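Local coordinates for glutamate--tRNA ligase (Elizabethkingia anophelis, PDB 6B1Z), which joins glutamate to its cognate tRNA at the expense of ATP, as a glutamyl-tRNA synthetase of class I, at residues Asn355-Tyr358 against Leu359-Met362; Ala366-Pro369 against Glu370-Val374; Lys389-Gly392 against Leu393-Arg397; Phe400-Asp403 against Ile404-Gly408. One frame throughout, in Å; residues are numbered along the deposited sequence.

Contact 1 of 4, residues Asn355-Tyr358 against Leu359-Met362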
loop_
_atom_site.group_PDB
_atom_site.type_symbol
_atom_site.label_atom_id
_atom_site.label_comp_id
_atom_site.label_asym_id
_atom_site.label_seq_id
_atom_site.Cartn_x
_atom_site.Cartn_y
_atom_site.Cartn_z
ATOM N N ASN A 355 -13.805 -0.107 -2.386
ATOM C CA ASN A 355 -14.279 0.500 -1.142
ATOM C C ASN A 355 -15.798 0.570 -1.131
ATOM O O ASN A 355 -16.440 0.235 -0.127
ATOM C CB ASN A 355 -13.687 1.897 -0.921
ATOM C CG ASN A 355 -13.379 2.148 0.568
ATOM O OD1 ASN A 355 -12.667 1.358 1.191
ATOM N ND2 ASN A 355 -13.970 3.194 1.153
ATOM N N GLN A 356 -16.385 0.999 -2.249
ATOM C CA GLN A 356 -17.840 1.077 -2.343
ATOM C C GLN A 356 -18.477 -0.291 -2.132
ATOM O O GLN A 356 -19.485 -0.416 -1.425
ATOM C CB GLN A 356 -18.232 1.647 -3.707
ATOM C CG GLN A 356 -19.708 1.920 -3.804
ATOM C CD GLN A 356 -20.038 2.657 -5.056
ATOM O OE1 GLN A 356 -20.259 3.874 -5.046
ATOM N NE2 GLN A 356 -20.045 1.938 -6.160
ATOM N N GLN A 357 -17.919 -1.325 -2.765
ATOM C CA GLN A 357 -18.482 -2.666 -2.632
ATOM C C GLN A 357 -18.509 -3.104 -1.176
ATOM O O GLN A 357 -19.507 -3.668 -0.709
ATOM C CB GLN A 357 -17.687 -3.683 -3.458
ATOM C CG GLN A 357 -17.651 -3.441 -4.965
ATOM C CD GLN A 357 -18.994 -3.103 -5.558
ATOM O OE1 GLN A 357 -19.836 -3.977 -5.759
ATOM N NE2 GLN A 357 -19.205 -1.824 -5.849
ATOM N N TYR A 358 -17.420 -2.851 -0.443
ATOM C CA TYR A 358 -17.356 -3.273 0.954
ATOM C C TYR A 358 -18.228 -2.395 1.838
ATOM O O TYR A 358 -18.879 -2.902 2.761
ATOM C CB TYR A 358 -15.893 -3.291 1.445
ATOM C CG TYR A 358 -15.135 -4.556 1.077
ATOM C CD1 TYR A 358 -14.545 -4.715 -0.172
ATOM C CD2 TYR A 358 -15.030 -5.606 1.981
ATOM C CE1 TYR A 358 -13.861 -5.888 -0.503
ATOM C CE2 TYR A 358 -14.358 -6.764 1.667
ATOM C CZ TYR A 358 -13.766 -6.899 0.431
ATOM O OH TYR A 358 -13.116 -8.065 0.144
ATOM N N LEU A 359 -18.282 -1.089 1.558
ATOM C CA LEU A 359 -19.097 -0.188 2.374
ATOM C C LEU A 359 -20.567 -0.562 2.295
ATOM O O LEU A 359 -21.274 -0.573 3.319
ATOM C CB LEU A 359 -18.879 1.253 1.907
ATOM C CG LEU A 359 -19.648 2.372 2.618
ATOM C CD1 LEU A 359 -19.336 2.350 4.092
ATOM C CD2 LEU A 359 -19.258 3.717 2.020
ATOM N N GLN A 360 -21.040 -0.906 1.089
ATOM C CA GLN A 360 -22.454 -1.211 0.879
ATOM C C GLN A 360 -22.895 -2.424 1.682
ATOM O O GLN A 360 -24.086 -2.552 2.005
ATOM C CB GLN A 360 -22.729 -1.441 -0.609
ATOM C CG GLN A 360 -22.723 -0.182 -1.444
ATOM C CD GLN A 360 -22.757 -0.479 -2.934
ATOM O OE1 GLN A 360 -22.671 -1.637 -3.350
ATOM N NE2 GLN A 360 -22.879 0.564 -3.743
ATOM N N LEU A 361 -21.965 -3.324 2.001
ATOM C CA LEU A 361 -22.267 -4.548 2.725
ATOM C C LEU A 361 -22.114 -4.409 4.235
ATOM O O LEU A 361 -22.548 -5.304 4.967
ATOM C CB LEU A 361 -21.376 -5.687 2.226
ATOM C CG LEU A 361 -21.686 -6.234 0.828
ATOM C CD1 LEU A 361 -20.768 -7.394 0.540
ATOM C CD2 LEU A 361 -23.142 -6.661 0.732
ATOM N N MET A 362 -21.509 -3.326 4.718
ATOM C CA MET A 362 -21.457 -3.070 6.155
ATOM C C MET A 362 -22.851 -2.782 6.695
ATOM O O MET A 362 -23.680 -2.168 6.029
ATOM C CB MET A 362 -20.552 -1.873 6.455
ATOM C CG MET A 362 -19.097 -2.105 6.113
ATOM S SD MET A 362 -18.055 -0.678 6.449
ATOM C CE MET A 362 -18.223 -0.462 8.222
HETATM O O HOH W 1 -21.436 -4.612 -2.391
#
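The carboxamides of Q356 and Q360 lie with their planes only 8° apart, but slid past each other instead of squarely overlapped. CG of Q356 sits over one face of the Q360 amide, 3.4 Å from NE2, and the backbone O of Q356 approaches the same face 3.6 Å from CD. At the edges of the Q360 amide the polar atoms have other partners: NE2 is held by a hydrogen bond to the carbonyl of E396, whereas OE1 takes a weak one from a water that bonds more firmly to O of Q357 at 2.7 Å. With CG opposite the backbone N (chi1 -173°), the Q356 methylene lies over the NE2 end of the Q360 amide, and its own carboxamide runs on past it.

Most of these residues belong to the C-terminal part of helix 348-361, in the helical anticodon-binding region. The i to i+4 pattern is intact where N of L359 meets O of N355 at 2.8 Å and N of Q360 meets O of Q356 at 3.0 Å. O of Y358 then receives N of L361, only three residues on, at 3.2 Å from well above its carbonyl plane, together with a weak bond from N of M362. CG of M362 rests 3.5 Å from that same Y358 oxygen. The Y358 ring turns away from the turn to pack on A306 and E305 of helix 304-312, with its OH bonded to N309. N355 faces that side too, its OD1 accepting from N of L303 and its ND2 bonding the carbonyls of G301 and T399.

Contact 2 of 4, residues Ala366-Pro369 against Glu370-Val374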
loop_
_atom_site.group_PDB
_atom_site.type_symbol
_atom_site.label_atom_id
_atom_site.label_comp_id
_atom_site.label_asym_id
_atom_site.label_seq_id
_atom_site.Cartn_x
_atom_site.Cartn_y
_atom_site.Cartn_z
ATOM N N ALA A 366 -22.320 -0.787 11.942
ATOM C CA ALA A 366 -20.873 -0.808 11.751
ATOM C C ALA A 366 -20.352 0.527 11.219
ATOM O O ALA A 366 -19.215 0.911 11.524
ATOM C CB ALA A 366 -20.485 -1.953 10.802
ATOM N N ILE A 367 -21.173 1.242 10.446
ATOM C CA ILE A 367 -20.805 2.539 9.884
ATOM C C ILE A 367 -20.965 3.661 10.908
ATOM O O ILE A 367 -20.268 4.683 10.827
ATOM C CB ILE A 367 -21.661 2.799 8.632
ATOM C CG1 ILE A 367 -21.297 1.810 7.522
ATOM C CG2 ILE A 367 -21.516 4.249 8.137
ATOM C CD1 ILE A 367 -22.314 1.777 6.395
ATOM N N LEU A 368 -21.865 3.502 11.877
ATOM C CA LEU A 368 -22.224 4.601 12.778
ATOM C C LEU A 368 -21.042 5.261 13.483
ATOM O O LEU A 368 -21.013 6.501 13.543
ATOM C CB LEU A 368 -23.251 4.114 13.816
ATOM C CG LEU A 368 -23.778 5.191 14.776
ATOM C CD1 LEU A 368 -24.562 6.265 14.027
ATOM C CD2 LEU A 368 -24.641 4.551 15.850
ATOM N N PRO A 369 -20.074 4.533 14.047
ATOM C CA PRO A 369 -18.992 5.234 14.769
ATOM C C PRO A 369 -18.215 6.207 13.896
ATOM O O PRO A 369 -17.995 7.349 14.313
ATOM C CB PRO A 369 -18.113 4.086 15.283
ATOM C CG PRO A 369 -19.029 2.899 15.325
ATOM C CD PRO A 369 -19.960 3.065 14.176
ATOM N N GLU A 370 -17.807 5.792 12.694
ATOM C CA GLU A 370 -17.096 6.724 11.827
ATOM C C GLU A 370 -18.015 7.845 11.358
ATOM O O GLU A 370 -17.590 9.003 11.263
ATOM C CB GLU A 370 -16.480 5.987 10.638
ATOM C CG GLU A 370 -15.633 6.896 9.726
ATOM C CD GLU A 370 -14.398 7.485 10.429
ATOM O OE1 GLU A 370 -13.921 6.903 11.433
ATOM O OE2 GLU A 370 -13.911 8.546 9.976
ATOM N N PHE A 371 -19.285 7.533 11.085
ATOM C CA PHE A 371 -20.207 8.582 10.667
ATOM C C PHE A 371 -20.366 9.636 11.758
ATOM O O PHE A 371 -20.368 10.840 11.473
ATOM C CB PHE A 371 -21.560 7.981 10.289
ATOM C CG PHE A 371 -22.554 8.987 9.780
ATOM C CD1 PHE A 371 -22.260 9.777 8.673
ATOM C CD2 PHE A 371 -23.793 9.122 10.378
ATOM C CE1 PHE A 371 -23.187 10.708 8.195
ATOM C CE2 PHE A 371 -24.726 10.038 9.904
ATOM C CZ PHE A 371 -24.417 10.836 8.801
ATOM N N LYS A 372 -20.501 9.203 13.016
ATOM C CA LYS A 372 -20.627 10.164 14.106
ATOM C C LYS A 372 -19.371 11.008 14.258
ATOM O O LYS A 372 -19.456 12.174 14.668
ATOM C CB LYS A 372 -20.944 9.432 15.418
ATOM C CG LYS A 372 -22.380 8.898 15.470
ATOM C CD LYS A 372 -22.671 8.166 16.768
ATOM C CE LYS A 372 -22.631 9.119 17.952
ATOM N NZ LYS A 372 -23.260 8.512 19.170
ATOM N N LYS A 373 -18.205 10.424 13.973
ATOM C CA LYS A 373 -16.957 11.177 13.995
ATOM C C LYS A 373 -16.968 12.263 12.924
ATOM O O LYS A 373 -16.597 13.413 13.187
ATOM C CB LYS A 373 -15.786 10.214 13.799
ATOM C CG LYS A 373 -14.390 10.804 13.916
ATOM C CD LYS A 373 -13.368 9.671 13.933
ATOM C CE LYS A 373 -11.941 10.181 14.072
ATOM N NZ LYS A 373 -11.521 10.968 12.885
ATOM N N VAL A 374 -17.429 11.927 11.716
ATOM C CA VAL A 374 -17.523 12.945 10.667
ATOM C C VAL A 374 -18.491 14.053 11.075
ATOM O O VAL A 374 -18.203 15.246 10.900
ATOM C CB VAL A 374 -17.917 12.301 9.323
ATOM C CG1 VAL A 374 -18.138 13.370 8.248
ATOM C CG2 VAL A 374 -16.844 11.321 8.867
HETATM O O HOH W 2 -17.413 3.020 11.563
#
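I367, L368 and P369 each receive the amide of the residue four places on, so the i to i+4 ladder runs on from I367: N of F371 bonds O of I367 at 3.0 Å and N of K372 bonds O of L368 at 2.8 Å, both nearly straight. The turn before is broken at P369, whose ring nitrogen has no hydrogen to offer, and at E370. N of E370 is left 5.2 Å from O of A366, too far for a direct bond, and a water fills the step, donating to O of A366 at 2.8 Å and accepting from N of E370 at 3.0 Å. This is a proline kink with a hydrated backbone on the exposed side of the helix.

The main side-chain meeting is L368 with K372, which cross at a slant. CD1 of L368 touches CG of K372 at 3.7 Å, and the lysine CD also lies against the leucine CG. The aliphatic stem of K372 thus packs on L368, and a bend at chi3 (66°) precedes its ammonium group, which forms a salt bridge with D384. NZ of K373 forms a salt bridge with E377. On the buried side I367 and F371 follow one another more loosely.

Among the helices that helix 364-377 meets, 384-394 takes I367 and F371 on its I391 and L368 on its A387 and L388, while V401 and I404 of helix 401-406 receive I367 and F371, respectively.

Contact 3 of 4, residues Lys389-Gly392 against Leu393-Arg397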
loop_
_atom_site.group_PDB
_atom_site.type_symbol
_atom_site.label_atom_id
_atom_site.label_comp_id
_atom_site.label_asym_id
_atom_site.label_seq_id
_atom_site.Cartn_x
_atom_site.Cartn_y
_atom_site.Cartn_z
ATOM N N LYS A 389 -30.756 5.774 10.293
ATOM C CA LYS A 389 -31.668 5.876 9.161
ATOM C C LYS A 389 -31.018 6.621 7.999
ATOM O O LYS A 389 -31.187 6.233 6.836
ATOM C CB LYS A 389 -32.969 6.551 9.592
ATOM C CG LYS A 389 -33.834 5.663 10.479
ATOM C CD LYS A 389 -35.256 6.191 10.589
ATOM C CE LYS A 389 -36.128 5.289 11.442
ATOM N NZ LYS A 389 -35.951 5.549 12.895
ATOM N N ILE A 390 -30.257 7.677 8.295
ATOM C CA ILE A 390 -29.552 8.407 7.240
ATOM C C ILE A 390 -28.521 7.499 6.570
ATOM O O ILE A 390 -28.422 7.450 5.336
ATOM C CB ILE A 390 -28.913 9.690 7.812
ATOM C CG1 ILE A 390 -30.013 10.713 8.153
ATOM C CG2 ILE A 390 -27.869 10.272 6.823
ATOM C CD1 ILE A 390 -29.545 11.899 8.975
ATOM N N ILE A 391 -27.765 6.737 7.370
ATOM C CA ILE A 391 -26.798 5.793 6.808
ATOM C C ILE A 391 -27.500 4.809 5.880
ATOM O O ILE A 391 -27.035 4.547 4.762
ATOM C CB ILE A 391 -26.039 5.066 7.940
ATOM C CG1 ILE A 391 -25.091 6.026 8.674
ATOM C CG2 ILE A 391 -25.266 3.852 7.399
ATOM C CD1 ILE A 391 -24.605 5.460 10.006
ATOM N N GLY A 392 -28.647 4.270 6.316
ATOM C CA GLY A 392 -29.372 3.325 5.476
ATOM C C GLY A 392 -29.828 3.931 4.159
ATOM O O GLY A 392 -29.829 3.258 3.125
ATOM N N LEU A 393 -30.224 5.207 4.182
ATOM C CA LEU A 393 -30.701 5.898 2.991
ATOM C C LEU A 393 -29.574 6.280 2.049
ATOM O O LEU A 393 -29.824 6.498 0.855
ATOM C CB LEU A 393 -31.451 7.178 3.372
ATOM C CG LEU A 393 -32.817 7.073 4.046
ATOM C CD1 LEU A 393 -33.198 8.429 4.629
ATOM C CD2 LEU A 393 -33.841 6.602 3.032
ATOM N N MET A 394 -28.343 6.370 2.550
ATOM C CA MET A 394 -27.260 6.958 1.772
ATOM C C MET A 394 -26.140 6.001 1.409
ATOM O O MET A 394 -25.389 6.293 0.466
ATOM C CB MET A 394 -26.633 8.143 2.527
ATOM C CG MET A 394 -27.585 9.286 2.822
ATOM S SD MET A 394 -27.869 10.342 1.396
ATOM C CE MET A 394 -26.223 11.047 1.191
ATOM N N LYS A 395 -25.977 4.886 2.123
ATOM C CA LYS A 395 -24.736 4.132 1.965
ATOM C C LYS A 395 -24.622 3.464 0.601
ATOM O O LYS A 395 -23.500 3.204 0.161
ATOM C CB LYS A 395 -24.579 3.086 3.076
ATOM C CG LYS A 395 -25.591 1.968 3.053
ATOM C CD LYS A 395 -25.281 0.943 4.160
ATOM C CE LYS A 395 -26.242 -0.231 4.097
ATOM N NZ LYS A 395 -26.251 -1.007 5.381
ATOM N N GLU A 396 -25.745 3.207 -0.083
ATOM C CA GLU A 396 -25.674 2.521 -1.374
ATOM C C GLU A 396 -24.953 3.362 -2.419
ATOM O O GLU A 396 -24.370 2.813 -3.362
ATOM C CB GLU A 396 -27.080 2.158 -1.859
ATOM N N ARG A 397 -24.979 4.682 -2.275
ATOM C CA ARG A 397 -24.328 5.574 -3.228
ATOM C C ARG A 397 -22.949 6.054 -2.789
ATOM O O ARG A 397 -22.213 6.610 -3.613
ATOM C CB ARG A 397 -25.218 6.791 -3.493
HETATM O O HOH W 3 -28.643 3.380 0.607
#
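M394 carries its CG opposite its own carbonyl carbon (chi1 -61°), which sets this methylene against the turn before: CG lies 3.2 Å from O of I390 and 4.1 Å from CG2 of the same isoleucine. The two side chains run alongside each other in the same direction, and further bends at chi2 and chi3 then carry the thioether end of M394 away. K395 takes a tighter first torsion, with CG between backbone N and carbonyl carbon (chi1 66°), and its CG rests 3.4 Å from O of I391. Beyond it the chain is fully extended, delivering NZ to OD1 of N364 and to O of M362.

In the backbone, N of L393 bonds O of K389 at 3.0 Å, and O of I391 takes both an i+3 and an i+4 donor. N of K395 lies nearly on the line of that C=O at 2.9 Å, though its N-H is bent, whereas N of M394 comes from above the carbonyl plane. A water continues the ladder, donating to O of G392 and accepting from N of E396. CG of L393 leans on O of K389 at 3.3 Å.

Within the helical anticodon-binding region, helix 384-394 has neighbours on several sides. I391 lies on N364 and K395 on I367 of helix 364-377, I390 and M394 on I404 of helix 401-406, and L393, together with K389, on M493 of helix 487-507. F411, in a loop, also touches I390, L393 and M394.

Contact 4 of 4, residues Phe400-Asp403 against Ile404-Gly408. With EDO (1,2-ethanediol), chain X.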
loop_
_atom_site.group_PDB
_atom_site.type_symbol
_atom_site.label_atom_id
_atom_site.label_comp_id
_atom_site.label_asym_id
_atom_site.label_seq_id
_atom_site.Cartn_x
_atom_site.Cartn_y
_atom_site.Cartn_z
ATOM N N PHE A 400 -17.106 6.466 0.428
ATOM C CA PHE A 400 -16.480 6.600 1.735
ATOM C C PHE A 400 -17.556 7.019 2.721
ATOM O O PHE A 400 -18.513 7.697 2.336
ATOM C CB PHE A 400 -15.358 7.660 1.717
ATOM C CG PHE A 400 -14.281 7.363 0.719
ATOM C CD1 PHE A 400 -13.263 6.495 1.039
ATOM C CD2 PHE A 400 -14.319 7.913 -0.554
ATOM C CE1 PHE A 400 -12.279 6.182 0.124
ATOM C CE2 PHE A 400 -13.339 7.614 -1.484
ATOM C CZ PHE A 400 -12.305 6.744 -1.143
ATOM N N VAL A 401 -17.380 6.654 3.999
ATOM C CA VAL A 401 -18.377 7.022 5.009
ATOM C C VAL A 401 -18.606 8.531 5.038
ATOM O O VAL A 401 -19.746 8.992 5.195
ATOM C CB VAL A 401 -17.969 6.484 6.394
ATOM C CG1 VAL A 401 -18.870 7.074 7.486
ATOM C CG2 VAL A 401 -18.031 4.984 6.395
ATOM N N LYS A 402 -17.547 9.334 4.845
ATOM C CA LYS A 402 -17.711 10.786 4.904
ATOM C C LYS A 402 -18.673 11.299 3.835
ATOM O O LYS A 402 -19.281 12.361 4.016
ATOM C CB LYS A 402 -16.353 11.487 4.767
ATOM C CG LYS A 402 -15.766 11.467 3.351
ATOM C CD LYS A 402 -14.361 12.069 3.298
ATOM C CE LYS A 402 -13.546 11.415 2.178
ATOM N NZ LYS A 402 -12.059 11.476 2.403
ATOM N N ASP A 403 -18.826 10.566 2.718
ATOM C CA ASP A 403 -19.752 10.977 1.658
ATOM C C ASP A 403 -21.185 11.048 2.172
ATOM O O ASP A 403 -21.992 11.825 1.650
ATOM C CB ASP A 403 -19.736 9.994 0.479
ATOM C CG ASP A 403 -18.391 9.864 -0.192
ATOM O OD1 ASP A 403 -17.493 10.699 0.040
ATOM O OD2 ASP A 403 -18.265 8.903 -0.987
ATOM N N ILE A 404 -21.526 10.216 3.163
ATOM C CA ILE A 404 -22.882 10.212 3.702
ATOM C C ILE A 404 -23.235 11.568 4.313
ATOM O O ILE A 404 -24.390 12.016 4.230
ATOM C CB ILE A 404 -23.021 9.068 4.725
ATOM C CG1 ILE A 404 -22.786 7.719 4.038
ATOM C CG2 ILE A 404 -24.423 9.082 5.384
ATOM C CD1 ILE A 404 -22.757 6.536 5.007
ATOM N N TYR A 405 -22.259 12.255 4.908
ATOM C CA TYR A 405 -22.496 13.634 5.327
ATOM C C TYR A 405 -22.312 14.619 4.175
ATOM O O TYR A 405 -23.180 15.463 3.922
ATOM C CB TYR A 405 -21.563 14.022 6.477
ATOM C CG TYR A 405 -21.688 15.501 6.801
ATOM C CD1 TYR A 405 -22.811 15.994 7.449
ATOM C CD2 TYR A 405 -20.703 16.404 6.408
ATOM C CE1 TYR A 405 -22.944 17.341 7.719
ATOM C CE2 TYR A 405 -20.830 17.757 6.666
ATOM C CZ TYR A 405 -21.954 18.217 7.328
ATOM O OH TYR A 405 -22.090 19.564 7.594
ATOM N N ASN A 406 -21.184 14.539 3.477
ATOM C CA ASN A 406 -20.857 15.599 2.527
ATOM C C ASN A 406 -21.873 15.685 1.399
ATOM O O ASN A 406 -22.121 16.777 0.876
ATOM C CB ASN A 406 -19.460 15.381 1.967
ATOM C CG ASN A 406 -18.381 15.693 2.978
ATOM O OD1 ASN A 406 -18.525 16.616 3.788
ATOM N ND2 ASN A 406 -17.295 14.941 2.932
ATOM N N ASP A 407 -22.468 14.555 1.014
ATOM C CA ASP A 407 -23.503 14.526 -0.004
ATOM C C ASP A 407 -24.901 14.528 0.582
ATOM O O ASP A 407 -25.870 14.414 -0.170
ATOM C CB ASP A 407 -23.324 13.307 -0.920
ATOM C CG ASP A 407 -22.003 13.329 -1.675
ATOM O OD1 ASP A 407 -21.391 14.415 -1.827
ATOM O OD2 ASP A 407 -21.554 12.241 -2.097
ATOM N N GLY A 408 -25.025 14.650 1.902
ATOM C CA GLY A 408 -26.324 14.677 2.553
ATOM C C GLY A 408 -26.477 15.845 3.505
ATOM O O GLY A 408 -27.112 15.721 4.564
HETATM C C1 EDO X . -18.450 12.516 -3.380
HETATM O O1 EDO X . -19.740 12.537 -4.016
HETATM C C2 EDO X . -18.021 13.926 -2.980
HETATM O O2 EDO X . -18.678 14.334 -1.764
HETATM O O HOH W 4 -17.275 13.298 0.516
#
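D403 and D407, with K402 and N406, make a local i to i+4 contact along and just past the short helix 401-406, on the face turned away from its packing against helices 364-377 and 384-394. The backbone supports it through N of D407, bonded to O of D403 at 2.8 Å, and N of N406, bonded to O of K402 at 2.9 Å. CB of D407 settles 3.3 Å from O of D403. The K402 and N406 side chains pass at a slant, with CG of K402 3.8 Å from ND2 of N406.

At the other end of the helix the D403 carboxylate folds back: with CG beside its backbone N (chi1 -61°), OD2 accepts from N of F400 at 3.0 Å, met from above the carboxylate plane, and also from N of T399. An acid bound to amides just ahead of a helix is a familiar way of tying down its first turn, and the two N-H groups would favour the charged form. In this part of the helical anticodon-binding region the first turn is 3-10-like, N of I404 bonding O of V401 three residues back.

The second oxygen, OD1 of D403, takes a water at 2.7 Å that also accepts from ND2 of N406 at 2.9 Å, so one water spans the two side chains. It is also hydrogen-bonded to O2 of an ethanediol molecule, probably from the crystallisation liquor, whose two hydroxyls each bond one oxygen of the D407 carboxylate, O1 to OD2 at 2.7 Å. On the buried side V401 packs on L359 and Y405 on L375, and OH of Y405 bonds H413.

Contacts 1 to 4 follow in series along the chain, on helices 348-361, 364-377, 384-394 and 401-406, all within the anticodon-binding region. Their centres lie about 9 to 14 Å apart, closest between contacts 3 and 4, and every pair touches. I367 and F371 of contact 2 are central: I367 CD1 meets L359 CD1 of contact 1 at 3.8 Å and F371 CE1 meets I404 CG2 of contact 4 at 3.5 Å. Polar ties run from contact 1 to contact 3. These consecutive helices therefore share one apolar core, a compact helical bundle within the anticodon-binding region, touched by the C-terminal helix 487-507 at contact 3.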